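Local coordinates for protein cortical-lytic enzyme (Bacillus cereus, PDB 4S3J) that hydrolyses partially degraded cortex peptidoglycan as an N-acetylglucosaminidase during spore germination, recognising the muramic acid delta-lactam residues specific to spores, at residues A[179-184]-A[218-223]; A[140-145]-A[172-177]; A[188-193]-A[224-229]. All blocks are in the same frame, centred on the assembly; numbering follows the deposited sequence.

Contact 1 of 3, residues A[179-184]-A[218-223]; sequences GNFSAD and DFESVA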
loop_
_atom_site.group_PDB
_atom_site.type_symbol
_atom_site.label_atom_id
_atom_site.label_comp_id
_atom_site.label_asym_id
_atom_site.label_seq_id
_atom_site.Cartn_x
_atom_site.Cartn_y
_atom_site.Cartn_z
ATOM N N GLY A 179 5.463 23.256 4.714
ATOM C CA GLY A 179 4.924 22.364 3.705
ATOM C C GLY A 179 5.955 21.615 2.884
ATOM O O GLY A 179 5.595 20.893 1.959
ATOM N N ASN A 180 7.233 21.770 3.217
ATOM C CA ASN A 180 8.294 21.064 2.514
ATOM C C ASN A 180 9.282 20.397 3.455
ATOM O O ASN A 180 9.578 20.917 4.539
ATOM C CB ASN A 180 9.048 22.018 1.604
ATOM C CG ASN A 180 8.274 22.344 0.347
ATOM O OD1 ASN A 180 7.925 23.496 0.102
ATOM N ND2 ASN A 180 8.000 21.322 -0.456
ATOM N N PHE A 181 9.803 19.252 3.033
ATOM C CA PHE A 181 10.861 18.592 3.784
ATOM C C PHE A 181 12.099 19.477 3.818
ATOM O O PHE A 181 12.466 20.105 2.820
ATOM C CB PHE A 181 11.213 17.229 3.181
ATOM C CG PHE A 181 10.164 16.156 3.416
ATOM C CD1 PHE A 181 9.980 15.625 4.675
ATOM C CD2 PHE A 181 9.383 15.679 2.376
ATOM C CE1 PHE A 181 9.040 14.624 4.916
ATOM C CE2 PHE A 181 8.431 14.665 2.602
ATOM C CZ PHE A 181 8.264 14.143 3.876
ATOM N N SER A 182 12.732 19.540 4.981
ATOM C CA SER A 182 13.781 20.531 5.219
ATOM C C SER A 182 15.075 19.943 5.748
ATOM O O SER A 182 15.118 19.490 6.885
ATOM C CB SER A 182 13.270 21.563 6.211
ATOM O OG SER A 182 14.307 22.452 6.619
ATOM N N ALA A 183 16.128 19.971 4.936
ATOM C CA ALA A 183 17.459 19.576 5.383
ATOM C C ALA A 183 17.959 20.459 6.540
ATOM O O ALA A 183 18.698 19.991 7.418
ATOM C CB ALA A 183 18.438 19.632 4.235
ATOM N N ASP A 184 17.608 21.741 6.514
ATOM C CA ASP A 184 18.086 22.662 7.553
ATOM C C ASP A 184 17.527 22.292 8.918
ATOM O O ASP A 184 18.224 22.373 9.932
ATOM C CB ASP A 184 17.707 24.109 7.216
ATOM C CG ASP A 184 18.461 24.649 6.022
ATOM O OD1 ASP A 184 19.521 24.079 5.686
ATOM O OD2 ASP A 184 18.000 25.658 5.439
ATOM N N ASP A 218 9.748 9.925 9.577
ATOM C CA ASP A 218 9.759 10.158 8.150
ATOM C C ASP A 218 10.568 11.422 7.905
ATOM O O ASP A 218 10.008 12.505 7.735
ATOM C CB ASP A 218 8.350 10.285 7.592
ATOM C CG ASP A 218 8.345 10.504 6.091
ATOM O OD1 ASP A 218 9.394 10.246 5.453
ATOM O OD2 ASP A 218 7.295 10.903 5.549
ATOM N N PHE A 219 11.888 11.276 7.950
ATOM C CA PHE A 219 12.818 12.361 7.636
ATOM C C PHE A 219 13.284 12.181 6.191
ATOM O O PHE A 219 13.881 11.141 5.842
ATOM C CB PHE A 219 14.033 12.356 8.584
ATOM C CG PHE A 219 13.747 12.844 9.996
ATOM C CD1 PHE A 219 12.530 13.405 10.347
ATOM C CD2 PHE A 219 14.736 12.759 10.969
ATOM C CE1 PHE A 219 12.303 13.864 11.634
ATOM C CE2 PHE A 219 14.507 13.216 12.254
ATOM C CZ PHE A 219 13.289 13.774 12.581
ATOM N N GLU A 220 12.962 13.142 5.337
ATOM C CA GLU A 220 13.371 13.117 3.931
ATOM C C GLU A 220 14.097 14.413 3.565
ATOM O O GLU A 220 14.008 15.398 4.287
ATOM C CB GLU A 220 12.163 12.894 3.027
ATOM C CG GLU A 220 11.478 11.570 3.317
ATOM C CD GLU A 220 10.286 11.313 2.436
ATOM O OE1 GLU A 220 10.358 11.598 1.221
ATOM O OE2 GLU A 220 9.253 10.847 2.972
ATOM N N SER A 221 14.818 14.390 2.445
ATOM C CA SER A 221 15.681 15.504 2.035
ATOM C C SER A 221 16.669 15.857 3.128
ATOM O O SER A 221 16.958 17.035 3.372
ATOM C CB SER A 221 14.857 16.740 1.665
ATOM O OG SER A 221 13.983 16.457 0.598
ATOM N N VAL A 222 17.162 14.828 3.802
ATOM C CA VAL A 222 18.213 14.996 4.795
ATOM C C VAL A 222 19.543 15.193 4.068
ATOM O O VAL A 222 19.837 14.492 3.111
ATOM C CB VAL A 222 18.266 13.778 5.730
ATOM C CG1 VAL A 222 19.425 13.856 6.725
ATOM C CG2 VAL A 222 16.937 13.609 6.450
ATOM N N ALA A 223 20.347 16.154 4.520
ATOM C CA ALA A 223 21.658 16.387 3.919
ATOM C C ALA A 223 22.546 15.131 3.983
ATOM O O ALA A 223 22.555 14.438 4.991
ATOM C CB ALA A 223 22.350 17.538 4.616
HETATM O O HOH W 1 12.339 18.824 -0.068
HETATM O O HOH W 2 19.819 17.482 7.112
#
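Residues 179-184 lie against the active-site loop 218-223 at the end of strand 214-218 in the glycosyl hydrolase family 18 barrel, where D218 and E220, the probable proton donor, form the D-x-E end of the family's catalytic signature. Aromatic packing dominates. F181, its CG anti to the carbonyl carbon (chi1 -73°), reaches toward the loop, and E220 CB sits over the centre of one ring face as a CH-pi contact, 3.8 Å from the ring centroid. From CB the E220 chain runs extended (chi2 -180°) and crosses the ring obliquely, bringing OE2 to 3.6 Å from F181 CZ; carboxylate and ring are stacked, their planes 25° apart. D218 OD2 approaches the same tip of the ring, 3.8 Å from F181 CZ. A183 packs tightly at the helix start: its CB is 3.1 Å from the carbonyl S221 O, a close methyl-to-oxygen approach, and the A183 and A223 methyls meet more loosely.

No direct hydrogen bond joins the two segments; water does the polar work. Water 1 donates to F181 O and is also hydrogen-bonded to S221 OG, while water 2 donates to A183 O and accepts from A223 N at 3.0 Å. N175 ND2 adds a protein bridge by donating to both E220 O and S182 O. S182 OG, in turn, caps L185 N of helix 183-191 and is hydrogen-bonded to E177.

Within the loop, D218 OD1 and E220 OE2 are 2.6 Å apart, so one of the acids probably holds a proton. With D218 OD1 so near and the F181 ring over its chain, E220 would be expected to have a raised pKa, consistent with a general acid that must start its reaction protonated.

Contact 2 of 3, residues A[140-145]-A[172-177]; sequences SFEAKR and VITNIE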
loop_
_atom_site.group_PDB
_atom_site.type_symbol
_atom_site.label_atom_id
_atom_site.label_comp_id
_atom_site.label_asym_id
_atom_site.label_seq_id
_atom_site.Cartn_x
_atom_site.Cartn_y
_atom_site.Cartn_z
ATOM N N SER A 140 0.925 14.309 9.877
ATOM C CA SER A 140 2.086 13.960 10.714
ATOM C C SER A 140 2.252 14.995 11.833
ATOM O O SER A 140 1.592 16.022 11.837
ATOM C CB SER A 140 3.379 13.932 9.886
ATOM O OG SER A 140 3.781 15.254 9.565
ATOM N N PHE A 141 3.122 14.689 12.782
ATOM C CA PHE A 141 3.666 15.668 13.730
ATOM C C PHE A 141 4.912 16.263 13.101
ATOM O O PHE A 141 5.819 15.517 12.730
ATOM C CB PHE A 141 4.045 15.009 15.047
ATOM C CG PHE A 141 2.885 14.571 15.894
ATOM C CD1 PHE A 141 2.081 13.503 15.496
ATOM C CD2 PHE A 141 2.616 15.191 17.105
ATOM C CE1 PHE A 141 1.033 13.089 16.281
ATOM C CE2 PHE A 141 1.553 14.766 17.898
ATOM C CZ PHE A 141 0.768 13.714 17.482
ATOM N N GLU A 142 4.984 17.587 12.987
ATOM C CA GLU A 142 6.133 18.233 12.371
ATOM C C GLU A 142 7.128 18.658 13.447
ATOM O O GLU A 142 6.756 19.337 14.394
ATOM C CB GLU A 142 5.687 19.437 11.530
ATOM C CG GLU A 142 4.726 18.986 10.410
ATOM C CD GLU A 142 4.217 20.090 9.495
ATOM O OE1 GLU A 142 4.458 21.282 9.768
ATOM O OE2 GLU A 142 3.554 19.744 8.488
ATOM N N ALA A 143 8.374 18.224 13.295
ATOM C CA ALA A 143 9.456 18.589 14.201
ATOM C C ALA A 143 9.749 20.068 14.059
ATOM O O ALA A 143 9.664 20.610 12.960
ATOM C CB ALA A 143 10.684 17.776 13.886
ATOM N N LYS A 144 10.131 20.700 15.169
ATOM C CA LYS A 144 10.452 22.134 15.213
ATOM C C LYS A 144 11.866 22.326 15.716
ATOM O O LYS A 144 12.415 21.454 16.374
ATOM C CB LYS A 144 9.435 22.873 16.092
ATOM C CG LYS A 144 8.065 22.925 15.436
ATOM C CD LYS A 144 6.924 23.223 16.399
ATOM C CE LYS A 144 7.079 24.491 17.212
ATOM N NZ LYS A 144 6.041 24.501 18.289
ATOM N N ARG A 145 12.437 23.493 15.415
ATOM C CA ARG A 145 13.835 23.768 15.717
ATOM C C ARG A 145 14.120 23.924 17.208
ATOM O O ARG A 145 15.286 23.901 17.616
ATOM C CB ARG A 145 14.274 25.018 14.964
ATOM C CG ARG A 145 14.452 24.777 13.475
ATOM C CD ARG A 145 14.768 26.067 12.726
ATOM N NE ARG A 145 14.722 25.847 11.280
ATOM C CZ ARG A 145 15.575 26.356 10.401
ATOM N NH1 ARG A 145 16.555 27.187 10.794
ATOM N NH2 ARG A 145 15.437 26.059 9.114
ATOM N N VAL A 172 3.890 9.630 14.002
ATOM C CA VAL A 172 4.602 9.928 12.783
ATOM C C VAL A 172 5.216 11.317 12.847
ATOM O O VAL A 172 4.511 12.308 12.924
ATOM C CB VAL A 172 3.667 9.853 11.545
ATOM C CG1 VAL A 172 4.430 10.157 10.274
ATOM C CG2 VAL A 172 2.980 8.483 11.445
ATOM N N ILE A 173 6.542 11.370 12.809
ATOM C CA ILE A 173 7.277 12.621 12.938
ATOM C C ILE A 173 8.015 12.947 11.646
ATOM O O ILE A 173 8.810 12.140 11.159
ATOM C CB ILE A 173 8.279 12.544 14.114
ATOM C CG1 ILE A 173 7.528 12.289 15.418
ATOM C CG2 ILE A 173 9.073 13.836 14.253
ATOM C CD1 ILE A 173 8.375 11.680 16.500
ATOM N N THR A 174 7.782 14.149 11.116
ATOM C CA THR A 174 8.420 14.588 9.877
ATOM C C THR A 174 9.310 15.803 10.088
ATOM O O THR A 174 9.109 16.586 11.025
ATOM C CB THR A 174 7.381 14.970 8.788
ATOM O OG1 THR A 174 6.446 15.926 9.301
ATOM C CG2 THR A 174 6.607 13.745 8.332
ATOM N N ASN A 175 10.265 15.976 9.176
ATOM C CA ASN A 175 11.067 17.206 9.158
ATOM C C ASN A 175 10.535 18.182 8.107
ATOM O O ASN A 175 11.262 18.626 7.210
ATOM C CB ASN A 175 12.539 16.895 8.900
ATOM C CG ASN A 175 12.765 16.231 7.568
ATOM O OD1 ASN A 175 11.967 15.390 7.135
ATOM N ND2 ASN A 175 13.868 16.586 6.913
ATOM N N ILE A 176 9.242 18.484 8.206
ATOM C CA ILE A 176 8.584 19.437 7.318
ATOM C C ILE A 176 8.548 20.829 7.925
ATOM O O ILE A 176 8.184 20.993 9.099
ATOM C CB ILE A 176 7.173 18.978 6.992
ATOM C CG1 ILE A 176 7.237 17.713 6.151
ATOM C CG2 ILE A 176 6.416 20.073 6.236
ATOM C CD1 ILE A 176 5.892 17.004 5.961
ATOM N N GLU A 177 8.935 21.820 7.118
ATOM C CA GLU A 177 8.806 23.228 7.466
ATOM C C GLU A 177 8.098 23.915 6.318
ATOM O O GLU A 177 8.524 23.774 5.176
ATOM C CB GLU A 177 10.183 23.895 7.673
ATOM C CG GLU A 177 10.896 23.482 8.920
ATOM C CD GLU A 177 12.136 24.331 9.224
ATOM O OE1 GLU A 177 13.018 24.489 8.345
ATOM O OE2 GLU A 177 12.215 24.854 10.350
HETATM O O HOH W 3 8.543 22.387 11.436
#
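Two adjacent parallel strands of the TIM barrel, 135-143 and 168-177, pair here near the end of the barrel that carries the active site. The tight part is the strand pairing itself. F141 N donates to V172 O and T174 N to F141 O; A143 N donates to T174 O at 2.9 Å. All three lie nearly along the C=O axis, and a CA-H...O contact from I173 to F141 O accompanies them. The short strand segments cross at -38°.

On the face carrying E142 and T174, a hydroxyl pair adds a further link: S140, which follows a cis peptide bond, has its OG hydrogen-bonded to T174 OG1 at 2.8 Å. Both oxygens occupy the crowded position between backbone N and carbonyl carbon, while T174 CG2 packs against S140 CB at 3.6 Å. The E142 side chain runs beside T174, then crosses I176 obliquely, its OE2 3.7 Å from I176 CG2. T174 also touches D218, which places this face beside the catalytic loop. F141 and I173 point to the other face, where helix 193-210 covers them through T206, F199 and I203.

Beyond A143 the strands part and the packing loosens. The direct backbone pairing gives way to water 3, which donates to both A143 O and I176 O. Further out, on the solvent side, R145 and E177 cross at about a right angle and close the contact with a salt bridge. The R145 guanidinium grips side-on, nearly coplanar with the carboxylate (planes 15° apart): NE binds OE2 of E177 at 2.9 Å and NH2 binds OE1 at 3.0 Å, each oxygen using its syn lone pair.

Contact 3 of 3, residues A[188-193]-A[224-229]; sequences VILRDA and PEDREA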
loop_
_atom_site.group_PDB
_atom_site.type_symbol
_atom_site.label_atom_id
_atom_site.label_comp_id
_atom_site.label_asym_id
_atom_site.label_seq_id
_atom_site.Cartn_x
_atom_site.Cartn_y
_atom_site.Cartn_z
ATOM N N VAL A 188 19.766 20.969 12.436
ATOM C CA VAL A 188 19.698 21.462 13.808
ATOM C C VAL A 188 19.483 20.307 14.778
ATOM O O VAL A 188 20.248 20.132 15.715
ATOM C CB VAL A 188 18.576 22.519 13.995
ATOM C CG1 VAL A 188 18.476 22.922 15.451
ATOM C CG2 VAL A 188 18.853 23.745 13.136
ATOM N N ILE A 189 18.438 19.522 14.545
ATOM C CA ILE A 189 18.062 18.434 15.450
ATOM C C ILE A 189 19.116 17.336 15.542
ATOM O O ILE A 189 19.345 16.786 16.620
ATOM C CB ILE A 189 16.711 17.826 15.040
ATOM C CG1 ILE A 189 15.617 18.863 15.318
ATOM C CG2 ILE A 189 16.417 16.546 15.823
ATOM C CD1 ILE A 189 14.251 18.465 14.818
ATOM N N LEU A 190 19.757 17.019 14.423
ATOM C CA LEU A 190 20.734 15.928 14.420
ATOM C C LEU A 190 22.116 16.360 14.931
ATOM O O LEU A 190 22.954 15.501 15.230
ATOM C CB LEU A 190 20.855 15.336 13.014
ATOM C CG LEU A 190 19.583 14.677 12.470
ATOM C CD1 LEU A 190 19.827 14.185 11.057
ATOM C CD2 LEU A 190 19.093 13.529 13.363
ATOM N N ARG A 191 22.362 17.667 15.041
ATOM C CA ARG A 191 23.695 18.135 15.425
ATOM C C ARG A 191 23.789 18.815 16.784
ATOM O O ARG A 191 24.883 18.904 17.334
ATOM C CB ARG A 191 24.258 19.096 14.374
ATOM C CG ARG A 191 24.453 18.448 13.016
ATOM C CD ARG A 191 25.089 19.408 12.002
ATOM N NE ARG A 191 25.280 18.715 10.735
ATOM C CZ ARG A 191 26.176 19.032 9.810
ATOM N NH1 ARG A 191 27.042 20.020 10.008
ATOM N NH2 ARG A 191 26.255 18.300 8.710
ATOM N N ASP A 192 22.675 19.280 17.339
ATOM C CA ASP A 192 22.717 19.963 18.630
ATOM C C ASP A 192 22.200 19.059 19.741
ATOM O O ASP A 192 21.024 18.701 19.763
ATOM C CB ASP A 192 21.913 21.259 18.591
ATOM C CG ASP A 192 22.112 22.072 19.833
ATOM O OD1 ASP A 192 23.084 22.850 19.873
ATOM O OD2 ASP A 192 21.334 21.890 20.785
ATOM N N ALA A 193 23.081 18.690 20.668
ATOM C CA ALA A 193 22.734 17.689 21.660
ATOM C C ALA A 193 21.635 18.171 22.609
ATOM O O ALA A 193 20.767 17.390 23.007
ATOM C CB ALA A 193 23.974 17.282 22.447
ATOM N N PRO A 224 23.320 14.852 2.919
ATOM C CA PRO A 224 24.234 13.698 2.944
ATOM C C PRO A 224 25.219 13.730 4.114
ATOM O O PRO A 224 25.629 12.682 4.619
ATOM C CB PRO A 224 25.000 13.815 1.625
ATOM C CG PRO A 224 24.266 14.756 0.796
ATOM C CD PRO A 224 23.404 15.606 1.659
ATOM N N GLU A 225 25.604 14.932 4.537
ATOM C CA GLU A 225 26.569 15.069 5.621
ATOM C C GLU A 225 25.984 14.633 6.966
ATOM O O GLU A 225 26.706 14.476 7.936
ATOM C CB GLU A 225 27.056 16.521 5.704
ATOM C CG GLU A 225 27.869 16.990 4.491
ATOM C CD GLU A 225 27.025 17.504 3.326
ATOM O OE1 GLU A 225 25.783 17.592 3.433
ATOM O OE2 GLU A 225 27.627 17.818 2.283
ATOM N N ASP A 226 24.668 14.454 7.016
ATOM C CA ASP A 226 23.977 14.059 8.238
ATOM C C ASP A 226 23.628 12.569 8.282
ATOM O O ASP A 226 22.886 12.142 9.164
ATOM C CB ASP A 226 22.696 14.887 8.397
ATOM C CG ASP A 226 22.981 16.314 8.830
ATOM O OD1 ASP A 226 24.042 16.528 9.456
ATOM O OD2 ASP A 226 22.138 17.204 8.548
ATOM N N ARG A 227 24.153 11.789 7.340
ATOM C CA ARG A 227 23.878 10.342 7.306
ATOM C C ARG A 227 24.167 9.692 8.660
ATOM O O ARG A 227 23.287 9.084 9.279
ATOM C CB ARG A 227 24.708 9.659 6.207
ATOM C CG ARG A 227 24.486 8.154 6.096
ATOM C CD ARG A 227 25.349 7.529 4.993
ATOM N NE ARG A 227 26.757 7.823 5.207
ATOM C CZ ARG A 227 27.537 7.178 6.064
ATOM N NH1 ARG A 227 27.047 6.192 6.801
ATOM N NH2 ARG A 227 28.807 7.544 6.199
ATOM N N GLU A 228 25.395 9.845 9.145
ATOM C CA GLU A 228 25.763 9.192 10.394
ATOM C C GLU A 228 25.109 9.861 11.608
ATOM O O GLU A 228 24.795 9.172 12.580
ATOM C CB GLU A 228 27.284 9.151 10.547
ATOM C CG GLU A 228 27.746 8.498 11.834
ATOM C CD GLU A 228 27.199 7.087 12.027
ATOM O OE1 GLU A 228 26.968 6.365 11.023
ATOM O OE2 GLU A 228 26.988 6.713 13.202
ATOM N N ALA A 229 24.886 11.183 11.555
ATOM C CA ALA A 229 24.171 11.881 12.629
ATOM C C ALA A 229 22.720 11.374 12.748
ATOM O O ALA A 229 22.162 11.304 13.845
ATOM C CB ALA A 229 24.204 13.404 12.407
HETATM O O HOH W 4 22.675 12.852 15.912
#
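R191 and D226 form the polar half of this contact, a salt bridge in which two nitrogens converge on a single oxygen. The R191 chain, extended from CG to NE, brings its guanidinium edge to D226 OD1, with NE at 2.8 Å and NH2 at 2.9 Å from that atom. OD1 lies in the guanidinium plane, but the carboxylate is turned 80° against it: OD1 receives NE on its syn lone pair, whereas NH2 comes from above the carboxylate plane. E225 CB lies at the same guanidinium edge, 3.6 Å from R191 NH2.

The apolar half is L190, whose CB meets A229 CB at 3.9 Å while CD1 reaches D226 CB at 4.0 Å. Water 4 joins the backbones by donating to L190 O and A229 O.

In the next shell, S187 OG is hydrogen-bonded to D226 OD2 and so helps hold the carboxylate for R191. The contact thus couples the C-terminal end of helix 183-191 to the start of helix 227-240, whose Y230 and F233 extend the packing around L190, while I189 packs on F199 of helix 193-210.

In the fold
From the N terminus, contact 2 comes first: residues 140-145 pair with 172-177, closing a loop that contains helix 155-164 and joining two neighbouring barrel strands. Contact 1 opens just after it, when the chain turns into strand 180-181 and helix 183-191, and closes at the loop after strand 214-218. Contact 3 starts later on that helix, at 188-193, and closes at 224-229, so contacts 1 and 3 cross, their segments alternating. Contacts 2 and 1 meet directly through N175 and S182 and through I173 and D218; I189 brings contact 3 against A143 of contact 2. Together they tie three barrel strands to the helices flanking the catalytic loop.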